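PDB 2NLZ: cephalosporin acylase from Bacillus halodurans, which probably cleaves amide bonds as an N-terminal nucleophile hydrolase of the gamma-glutamyltranspeptidase family, its physiological substrate being unestablished. Local coordinates for residues G69-A74 with Q395-N400; N270-V275 with Y418-P423; G437-F442 with F509-I514. The protein carries 1 engineered substitution. One frame throughout, in Å; residues are numbered along the deposited sequence.

Contact 1. Residues G69-A74 with Q395-N400; sequences GSDAFA and QNRGHN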
loop_
_atom_site.group_PDB
_atom_site.type_symbol
_atom_site.label_atom_id
_atom_site.label_comp_id
_atom_site.label_asym_id
_atom_site.label_seq_id
_atom_site.Cartn_x
_atom_site.Cartn_y
_atom_site.Cartn_z
ATOM N N GLY D 69 -31.224 -23.491 18.615
ATOM C CA GLY D 69 -30.603 -24.725 19.082
ATOM C C GLY D 69 -29.108 -24.640 19.345
ATOM O O GLY D 69 -28.407 -25.654 19.279
ATOM N N SER D 70 -28.622 -23.435 19.653
ATOM C CA SER D 70 -27.213 -23.215 19.993
ATOM C C SER D 70 -26.967 -23.459 21.463
ATOM O O SER D 70 -27.911 -23.588 22.236
ATOM C CB SER D 70 -26.820 -21.772 19.675
ATOM O OG SER D 70 -26.749 -21.544 18.276
ATOM N N ASP D 71 -25.702 -23.532 21.857
ATOM C CA ASP D 71 -25.385 -23.189 23.246
ATOM C C ASP D 71 -24.637 -21.859 23.323
ATOM O O ASP D 71 -24.254 -21.315 22.286
ATOM C CB ASP D 71 -24.760 -24.331 24.088
ATOM C CG ASP D 71 -23.730 -25.132 23.356
ATOM O OD1 ASP D 71 -23.620 -26.328 23.683
ATOM O OD2 ASP D 71 -23.037 -24.588 22.477
ATOM N N ALA D 72 -24.475 -21.331 24.539
ATOM C CA ALA D 72 -23.947 -19.980 24.745
ATOM C C ALA D 72 -22.953 -19.887 25.900
ATOM O O ALA D 72 -22.858 -20.793 26.715
ATOM C CB ALA D 72 -25.095 -19.011 24.973
ATOM N N PHE D 73 -22.214 -18.783 25.960
ATOM C CA PHE D 73 -21.301 -18.495 27.073
ATOM C C PHE D 73 -21.299 -16.996 27.357
ATOM O O PHE D 73 -21.490 -16.178 26.439
ATOM C CB PHE D 73 -19.872 -18.931 26.743
ATOM C CG PHE D 73 -19.613 -20.406 26.912
ATOM C CD1 PHE D 73 -19.078 -20.897 28.085
ATOM C CD2 PHE D 73 -19.857 -21.301 25.868
ATOM C CE1 PHE D 73 -18.810 -22.252 28.225
ATOM C CE2 PHE D 73 -19.601 -22.664 26.001
ATOM C CZ PHE D 73 -19.073 -23.137 27.181
ATOM N N ALA D 74 -21.065 -16.625 28.617
ATOM C CA ALA D 74 -21.029 -15.202 28.983
ATOM C C ALA D 74 -20.094 -14.872 30.129
ATOM O O ALA D 74 -19.982 -15.632 31.093
ATOM C CB ALA D 74 -22.426 -14.673 29.281
ATOM N N GLN D 395 -27.579 -27.470 17.000
ATOM C CA GLN D 395 -26.121 -27.440 16.921
ATOM C C GLN D 395 -25.500 -28.807 16.625
ATOM O O GLN D 395 -26.127 -29.845 16.833
ATOM C CB GLN D 395 -25.556 -26.900 18.236
ATOM C CG GLN D 395 -25.860 -27.749 19.459
ATOM C CD GLN D 395 -25.188 -27.215 20.698
ATOM O OE1 GLN D 395 -24.329 -26.341 20.601
ATOM N NE2 GLN D 395 -25.567 -27.729 21.869
ATOM N N ASN D 396 -24.265 -28.810 16.138
ATOM C CA ASN D 396 -23.513 -30.062 15.992
ATOM C C ASN D 396 -22.297 -30.156 16.917
ATOM O O ASN D 396 -21.321 -30.822 16.600
ATOM C CB ASN D 396 -23.145 -30.362 14.526
ATOM C CG ASN D 396 -22.011 -29.489 13.999
ATOM O OD1 ASN D 396 -21.912 -28.308 14.312
ATOM N ND2 ASN D 396 -21.163 -30.077 13.183
ATOM N N ARG D 397 -22.400 -29.521 18.084
ATOM C CA ARG D 397 -21.305 -29.439 19.071
ATOM C C ARG D 397 -20.650 -30.758 19.486
ATOM O O ARG D 397 -19.461 -30.780 19.761
ATOM C CB ARG D 397 -21.774 -28.679 20.312
ATOM C CG ARG D 397 -20.689 -28.394 21.332
ATOM C CD ARG D 397 -19.491 -27.679 20.735
ATOM N NE ARG D 397 -19.848 -26.407 20.122
ATOM C CZ ARG D 397 -18.956 -25.524 19.693
ATOM N NH1 ARG D 397 -17.652 -25.779 19.816
ATOM N NH2 ARG D 397 -19.367 -24.383 19.149
ATOM N N GLY D 398 -21.412 -31.847 19.506
ATOM C CA GLY D 398 -20.886 -33.168 19.848
ATOM C C GLY D 398 -19.812 -33.700 18.915
ATOM O O GLY D 398 -19.113 -34.661 19.247
ATOM N N HIS D 399 -19.671 -33.067 17.750
ATOM C CA HIS D 399 -18.609 -33.390 16.798
ATOM C C HIS D 399 -17.202 -33.163 17.383
ATOM O O HIS D 399 -16.230 -33.753 16.907
ATOM C CB HIS D 399 -18.805 -32.584 15.515
ATOM C CG HIS D 399 -17.788 -32.865 14.452
ATOM N ND1 HIS D 399 -17.911 -33.913 13.567
ATOM C CD2 HIS D 399 -16.640 -32.225 14.125
ATOM C CE1 HIS D 399 -16.882 -33.907 12.739
ATOM N NE2 HIS D 399 -16.097 -32.895 13.058
ATOM N N ASN D 400 -17.113 -32.331 18.423
ATOM C CA ASN D 400 -15.850 -32.031 19.111
ATOM C C ASN D 400 -15.319 -33.171 19.986
ATOM O O ASN D 400 -14.133 -33.194 20.334
ATOM C CB ASN D 400 -15.990 -30.760 19.965
ATOM C CG ASN D 400 -15.615 -29.495 19.213
ATOM O OD1 ASN D 400 -14.534 -29.401 18.624
ATOM N ND2 ASN D 400 -16.504 -28.506 19.243
#

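Contact 2. Residues N270-V275 with Y418-P423; sequences NGQGLV and YHTIIP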
loop_
_atom_site.group_PDB
_atom_site.type_symbol
_atom_site.label_atom_id
_atom_site.label_comp_id
_atom_site.label_asym_id
_atom_site.label_seq_id
_atom_site.Cartn_x
_atom_site.Cartn_y
_atom_site.Cartn_z
ATOM N N ASN D 270 -14.181 -27.050 30.039
ATOM C CA ASN D 270 -15.314 -27.150 29.137
ATOM C C ASN D 270 -14.934 -26.195 27.979
ATOM O O ASN D 270 -14.620 -26.649 26.886
ATOM C CB ASN D 270 -16.641 -26.789 29.824
ATOM C CG ASN D 270 -17.878 -27.163 28.991
ATOM O OD1 ASN D 270 -18.990 -26.764 29.330
ATOM N ND2 ASN D 270 -17.690 -27.923 27.911
ATOM N N GLY D 271 -14.879 -24.891 28.252
ATOM C CA GLY D 271 -14.453 -23.889 27.264
ATOM C C GLY D 271 -12.948 -23.836 27.085
ATOM O O GLY D 271 -12.192 -24.156 28.008
ATOM N N GLN D 272 -12.512 -23.412 25.896
ATOM C CA GLN D 272 -11.095 -23.485 25.504
ATOM C C GLN D 272 -10.289 -22.204 25.758
ATOM O O GLN D 272 -9.139 -22.090 25.310
ATOM C CB GLN D 272 -10.946 -23.929 24.034
ATOM C CG GLN D 272 -11.310 -22.866 22.985
ATOM C CD GLN D 272 -10.794 -23.191 21.598
ATOM O OE1 GLN D 272 -11.454 -22.912 20.606
ATOM N NE2 GLN D 272 -9.601 -23.760 21.521
ATOM N N GLY D 273 -10.880 -21.257 26.488
ATOM C CA GLY D 273 -10.232 -19.980 26.790
ATOM C C GLY D 273 -8.893 -20.131 27.482
ATOM O O GLY D 273 -8.008 -19.287 27.350
ATOM N N LEU D 274 -8.762 -21.225 28.227
ATOM C CA LEU D 274 -7.517 -21.667 28.834
ATOM C C LEU D 274 -6.300 -21.456 27.921
ATOM O O LEU D 274 -5.249 -21.007 28.378
ATOM C CB LEU D 274 -7.661 -23.155 29.163
ATOM C CG LEU D 274 -6.759 -23.829 30.185
ATOM C CD1 LEU D 274 -5.363 -24.066 29.637
ATOM C CD2 LEU D 274 -6.728 -22.971 31.409
ATOM N N VAL D 275 -6.463 -21.789 26.638
ATOM C CA VAL D 275 -5.385 -21.736 25.650
ATOM C C VAL D 275 -4.827 -20.333 25.517
ATOM O O VAL D 275 -3.618 -20.136 25.584
ATOM C CB VAL D 275 -5.843 -22.257 24.271
ATOM C CG1 VAL D 275 -4.745 -22.086 23.239
ATOM C CG2 VAL D 275 -6.245 -23.722 24.372
ATOM N N TYR D 418 -15.087 -30.229 25.050
ATOM C CA TYR D 418 -14.199 -29.152 24.648
ATOM C C TYR D 418 -14.981 -28.219 23.737
ATOM O O TYR D 418 -15.492 -28.639 22.693
ATOM C CB TYR D 418 -13.002 -29.751 23.901
ATOM C CG TYR D 418 -11.958 -28.773 23.405
ATOM C CD1 TYR D 418 -12.087 -28.154 22.169
ATOM C CD2 TYR D 418 -10.819 -28.498 24.156
ATOM C CE1 TYR D 418 -11.130 -27.262 21.709
ATOM C CE2 TYR D 418 -9.852 -27.612 23.705
ATOM C CZ TYR D 418 -10.014 -26.997 22.479
ATOM O OH TYR D 418 -9.058 -26.122 22.023
ATOM N N HIS D 419 -15.076 -26.956 24.146
ATOM C CA HIS D 419 -15.919 -25.971 23.468
ATOM C C HIS D 419 -15.071 -24.840 22.907
ATOM O O HIS D 419 -14.207 -24.322 23.602
ATOM C CB HIS D 419 -16.955 -25.412 24.446
ATOM C CG HIS D 419 -18.322 -25.275 23.859
ATOM N ND1 HIS D 419 -18.675 -24.232 23.030
ATOM C CD2 HIS D 419 -19.425 -26.046 23.983
ATOM C CE1 HIS D 419 -19.938 -24.366 22.671
ATOM N NE2 HIS D 419 -20.417 -25.460 23.233
ATOM N N THR D 420 -15.326 -24.461 21.658
ATOM C CA THR D 420 -14.498 -23.461 20.963
ATOM C C THR D 420 -14.889 -22.011 21.233
ATOM O O THR D 420 -14.047 -21.113 21.193
ATOM C CB THR D 420 -14.509 -23.676 19.442
ATOM O OG1 THR D 420 -15.866 -23.680 18.964
ATOM C CG2 THR D 420 -13.806 -24.983 19.092
ATOM N N ILE D 421 -16.180 -21.807 21.462
ATOM C CA ILE D 421 -16.759 -20.543 21.846
ATOM C C ILE D 421 -16.144 -20.003 23.135
ATOM O O ILE D 421 -16.232 -20.636 24.194
ATOM C CB ILE D 421 -18.230 -20.766 22.106
ATOM C CG1 ILE D 421 -19.021 -20.774 20.820
ATOM C CG2 ILE D 421 -18.825 -19.696 22.985
ATOM C CD1 ILE D 421 -20.479 -20.939 21.169
ATOM N N ILE D 422 -15.523 -18.833 23.055
ATOM C CA ILE D 422 -14.900 -18.225 24.230
ATOM C C ILE D 422 -15.094 -16.700 24.329
ATOM O O ILE D 422 -14.573 -15.935 23.517
ATOM C CB ILE D 422 -13.379 -18.613 24.370
ATOM C CG1 ILE D 422 -12.539 -18.138 23.170
ATOM C CG2 ILE D 422 -13.212 -20.131 24.589
ATOM C CD1 ILE D 422 -11.030 -18.192 23.407
ATOM N N PRO D 423 -15.861 -16.257 25.332
ATOM C CA PRO D 423 -16.013 -14.833 25.563
ATOM C C PRO D 423 -14.925 -14.355 26.513
ATOM O O PRO D 423 -14.612 -15.025 27.508
ATOM C CB PRO D 423 -17.375 -14.739 26.244
ATOM C CG PRO D 423 -17.536 -16.055 26.977
ATOM C CD PRO D 423 -16.616 -17.068 26.308
#

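Contact 3. Residues G437-F442 with F509-I514; sequences GVMGGF and FGRGQI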
loop_
_atom_site.group_PDB
_atom_site.type_symbol
_atom_site.label_atom_id
_atom_site.label_comp_id
_atom_site.label_asym_id
_atom_site.label_seq_id
_atom_site.Cartn_x
_atom_site.Cartn_y
_atom_site.Cartn_z
ATOM N N GLY D 437 -13.973 -10.337 22.212
ATOM C CA GLY D 437 -14.008 -11.692 21.678
ATOM C C GLY D 437 -13.636 -11.679 20.217
ATOM O O GLY D 437 -13.892 -10.694 19.516
ATOM N N VAL D 438 -12.993 -12.750 19.758
ATOM C CA VAL D 438 -12.798 -12.954 18.329
ATOM C C VAL D 438 -13.288 -14.328 17.877
ATOM O O VAL D 438 -12.555 -15.315 17.941
ATOM C CB VAL D 438 -11.353 -12.729 17.868
ATOM C CG1 VAL D 438 -11.276 -12.779 16.338
ATOM C CG2 VAL D 438 -10.846 -11.401 18.356
ATOM N N MET D 439 -14.558 -14.355 17.478
ATOM C CA MET D 439 -15.213 -15.365 16.636
ATOM C C MET D 439 -14.277 -16.203 15.741
ATOM O O MET D 439 -13.320 -15.679 15.188
ATOM C CB MET D 439 -16.192 -14.584 15.734
ATOM C CG MET D 439 -17.385 -15.308 15.188
ATOM S SD MET D 439 -17.046 -16.332 13.744
ATOM C CE MET D 439 -16.088 -15.275 12.689
ATOM N N GLY D 440 -14.556 -17.491 15.577
ATOM C CA GLY D 440 -13.927 -18.236 14.485
ATOM C C GLY D 440 -13.407 -19.642 14.705
ATOM O O GLY D 440 -12.424 -20.043 14.080
ATOM N N GLY D 441 -14.072 -20.405 15.565
ATOM C CA GLY D 441 -13.687 -21.793 15.819
ATOM C C GLY D 441 -12.376 -21.914 16.573
ATOM O O GLY D 441 -12.257 -21.453 17.708
ATOM N N PHE D 442 -11.386 -22.533 15.936
ATOM C CA PHE D 442 -10.059 -22.711 16.545
ATOM C C PHE D 442 -9.137 -21.492 16.375
ATOM O O PHE D 442 -8.020 -21.466 16.898
ATOM C CB PHE D 442 -9.389 -23.982 16.021
ATOM C CG PHE D 442 -10.028 -25.251 16.519
ATOM C CD1 PHE D 442 -10.935 -25.952 15.724
ATOM C CD2 PHE D 442 -9.723 -25.745 17.782
ATOM C CE1 PHE D 442 -11.523 -27.137 16.180
ATOM C CE2 PHE D 442 -10.309 -26.925 18.245
ATOM C CZ PHE D 442 -11.210 -27.621 17.441
ATOM N N PHE D 509 -10.368 -15.302 9.145
ATOM C CA PHE D 509 -9.561 -14.859 10.281
ATOM C C PHE D 509 -10.398 -14.282 11.430
ATOM O O PHE D 509 -9.899 -13.550 12.293
ATOM C CB PHE D 509 -8.457 -13.904 9.817
ATOM C CG PHE D 509 -7.404 -14.576 8.987
ATOM C CD1 PHE D 509 -6.273 -15.104 9.581
ATOM C CD2 PHE D 509 -7.555 -14.695 7.608
ATOM C CE1 PHE D 509 -5.304 -15.731 8.819
ATOM C CE2 PHE D 509 -6.593 -15.320 6.841
ATOM C CZ PHE D 509 -5.468 -15.843 7.444
ATOM N N GLY D 510 -11.679 -14.634 11.429
ATOM C CA GLY D 510 -12.560 -14.305 12.531
ATOM C C GLY D 510 -13.194 -12.930 12.505
ATOM O O GLY D 510 -12.854 -12.087 11.679
ATOM N N ARG D 511 -14.126 -12.724 13.431
ATOM C CA ARG D 511 -14.796 -11.442 13.627
ATOM C C ARG D 511 -14.639 -11.012 15.081
ATOM O O ARG D 511 -14.815 -11.804 15.996
ATOM C CB ARG D 511 -16.279 -11.536 13.230
ATOM C CG ARG D 511 -16.495 -11.798 11.728
ATOM C CD ARG D 511 -17.858 -12.379 11.405
ATOM N NE ARG D 511 -17.817 -13.203 10.200
ATOM C CZ ARG D 511 -18.874 -13.807 9.666
ATOM N NH1 ARG D 511 -20.069 -13.681 10.225
ATOM N NH2 ARG D 511 -18.740 -14.537 8.568
ATOM N N GLY D 512 -14.295 -9.760 15.309
ATOM C CA GLY D 512 -14.108 -9.315 16.678
ATOM C C GLY D 512 -14.976 -8.140 17.054
ATOM O O GLY D 512 -15.423 -7.384 16.185
ATOM N N GLN D 513 -15.239 -7.999 18.351
ATOM C CA GLN D 513 -15.829 -6.774 18.887
ATOM C C GLN D 513 -15.146 -6.448 20.209
ATOM O O GLN D 513 -14.781 -7.343 20.980
ATOM C CB GLN D 513 -17.341 -6.892 19.112
ATOM C CG GLN D 513 -18.115 -7.733 18.096
ATOM C CD GLN D 513 -18.382 -6.998 16.809
ATOM O OE1 GLN D 513 -18.457 -7.612 15.738
ATOM N NE2 GLN D 513 -18.527 -5.676 16.900
ATOM N N ILE D 514 -14.975 -5.154 20.460
ATOM C CA ILE D 514 -14.339 -4.674 21.665
ATOM C C ILE D 514 -15.109 -3.452 22.158
ATOM O O ILE D 514 -15.470 -2.580 21.373
ATOM C CB ILE D 514 -12.847 -4.296 21.408
ATOM C CG1 ILE D 514 -11.984 -5.552 21.203
ATOM C CG2 ILE D 514 -12.273 -3.476 22.553
ATOM C CD1 ILE D 514 -10.586 -5.282 20.636
#

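Contact 1. Residues G69-A74 with Q395-N400
Gln-395 meets the 69-74 segment through backbone and side chain. Its N donates to Gly-69 O at 3.0 Å with 143° at the hydrogen, the donor above the carbonyl plane. CG sits between the backbone N and the carbonyl carbon (chi1 63°), and the extended chain carries the amide to Asp-71. NE2 makes a weak bond to Asp-71 OD1 at 3.0 Å and a second to Thr-118 O, while Asp-71 N gives a weak one to Gln-395 OE1 at 3.4 Å. Gln-395 OE1 also faces Asp-71 OD2 at 2.9 Å, two unbonded acceptors. Carboxylate and amide planes stand 75° apart, so the groups cross. An alanine for Gln-395 would keep the backbone bond but lose both amide links, and would probably leave the carboxylate less firmly oriented. From outside the segments, Gly-89 N and His-419 NE2 add weak bonds to Asp-71 OD1 and OD2. Arg-397 NE lies 4.4 Å from Asp-71 OD2, an attraction of charges only, its NH1 held by Thr-420 OG1. These donors and Arg-397 would favour the anion and OE1 would oppose it, leaving the ionisation open. The arrangement pins the loop after strand 392-393 to the start of strand 71-78 in an Ntn-hydrolase fold.

Contact 2. Residues N270-V275 with Y418-P423
Asn-270 O is the best-held polar atom, with two groups gripping it from the 418-423 segment. One is a hydrogen bond from His-419 N, 2.8 Å long with 141° at the hydrogen and the donor above the carbonyl plane; the other is a CA-H...O contact from Tyr-418 CA at 3.4 Å. His-419 O in turn takes a weak bond from Gln-272 N at 3.0 Å. These bonds flank Gly-271 and make a single beta bridge between it and His-419, the backbones advancing in step from Asn-270 beside Tyr-418 to Gln-272 beside Thr-420. Within the Ntn-hydrolase fold, the bridge joins the approach to helix 274-283 to the loop that feeds strand 424-428. Past it, side chains add van der Waals contacts. Ile-422 has CG1 between N and the carbonyl carbon (chi1 61°), which leaves CG2 anti to the carbonyl carbon and against Gly-273 N; this methyl also lies 3.7 Å from Gln-272 CG, the chains crossing near a right angle. The Tyr-418 side chain leaves anti to its backbone N, and its ring doubles back until CZ is 3.6 Å from Gln-272 CB. Phe-308 of helix 294-314 packs on both, while Asn-86 ND2 bonds Asn-270 OD1.

Contact 3. Residues G437-F442 with F509-I514
Two backbone bonds join Gly-437 and Gln-513 as an antiparallel hydrogen-bonded pair. Gln-513 N donates to Gly-437 O at 3.2 Å, nearly along the C=O axis, with 152° at the hydrogen; the return bond, Gly-437 N to Gln-513 O, is weak at 3.3 Å. Gly-437 O also receives a CA-H...O contact from Gly-512 CA at 3.2 Å. At the adjoining non-hydrogen-bonded pair, Val-438 with Gly-512, the CA atoms are 4.2 Å apart, and Gly-512 N is satisfied outside the pair by Glu-529 OE2. Arg-511 O takes a CA-H...O contact from Val-438 CA at 3.3 Å, whereas Met-439 N, though close to that oxygen, has too poor an angle to bond it. Side chains continue the contact: Met-439 bends at chi2 and chi3 and lays CE alongside the extended Arg-511 chain, 3.6 Å from CD. Arg-511 NH1 forms a salt bridge with Glu-62 OE1, and Gln-513 NE2 is bonded to Thr-528 OG1. Phe-509 O accepts a hydrogen bond from Arg-470 NH1. The hydrogen bonds between the segments are confined to the Gly-437/Gln-513 pair. Beyond it, Met-439 leads to Gly-440 and Gly-441, which probably correspond to the glycine pair that forms the oxyanion hole in gamma-glutamyltranspeptidases. The chemistry implies that 509-514 anchors the residues before these glycines, through the backbone bonds at Gly-437, CA-H...O contacts and the Met-439 methyl, and so holds the pair indirectly.

How the contacts relate
From the N terminus, 69-74 opens contact 1 and 270-275 opens contact 2 before 395-400 closes the first, over 320 intervening residues, and 418-423 closes the second, over 142. These two loops cross. Contact 3 follows in series, 509-514 returning to 437-442 after 66 residues. Contacts 1 and 2 have centres about 11 Å apart and also meet where Phe-73 CD2 packs 3.5 Å from Ile-421 CG2. Contact 3 is joined to contact 2 by Tyr-418 CE1 against Phe-442 CE2 at 3.6 Å. Together they tie strand 71-78, the approach to helix 274-283, the 395-423 loop region and the pairing of strands 431-438 and 512-517.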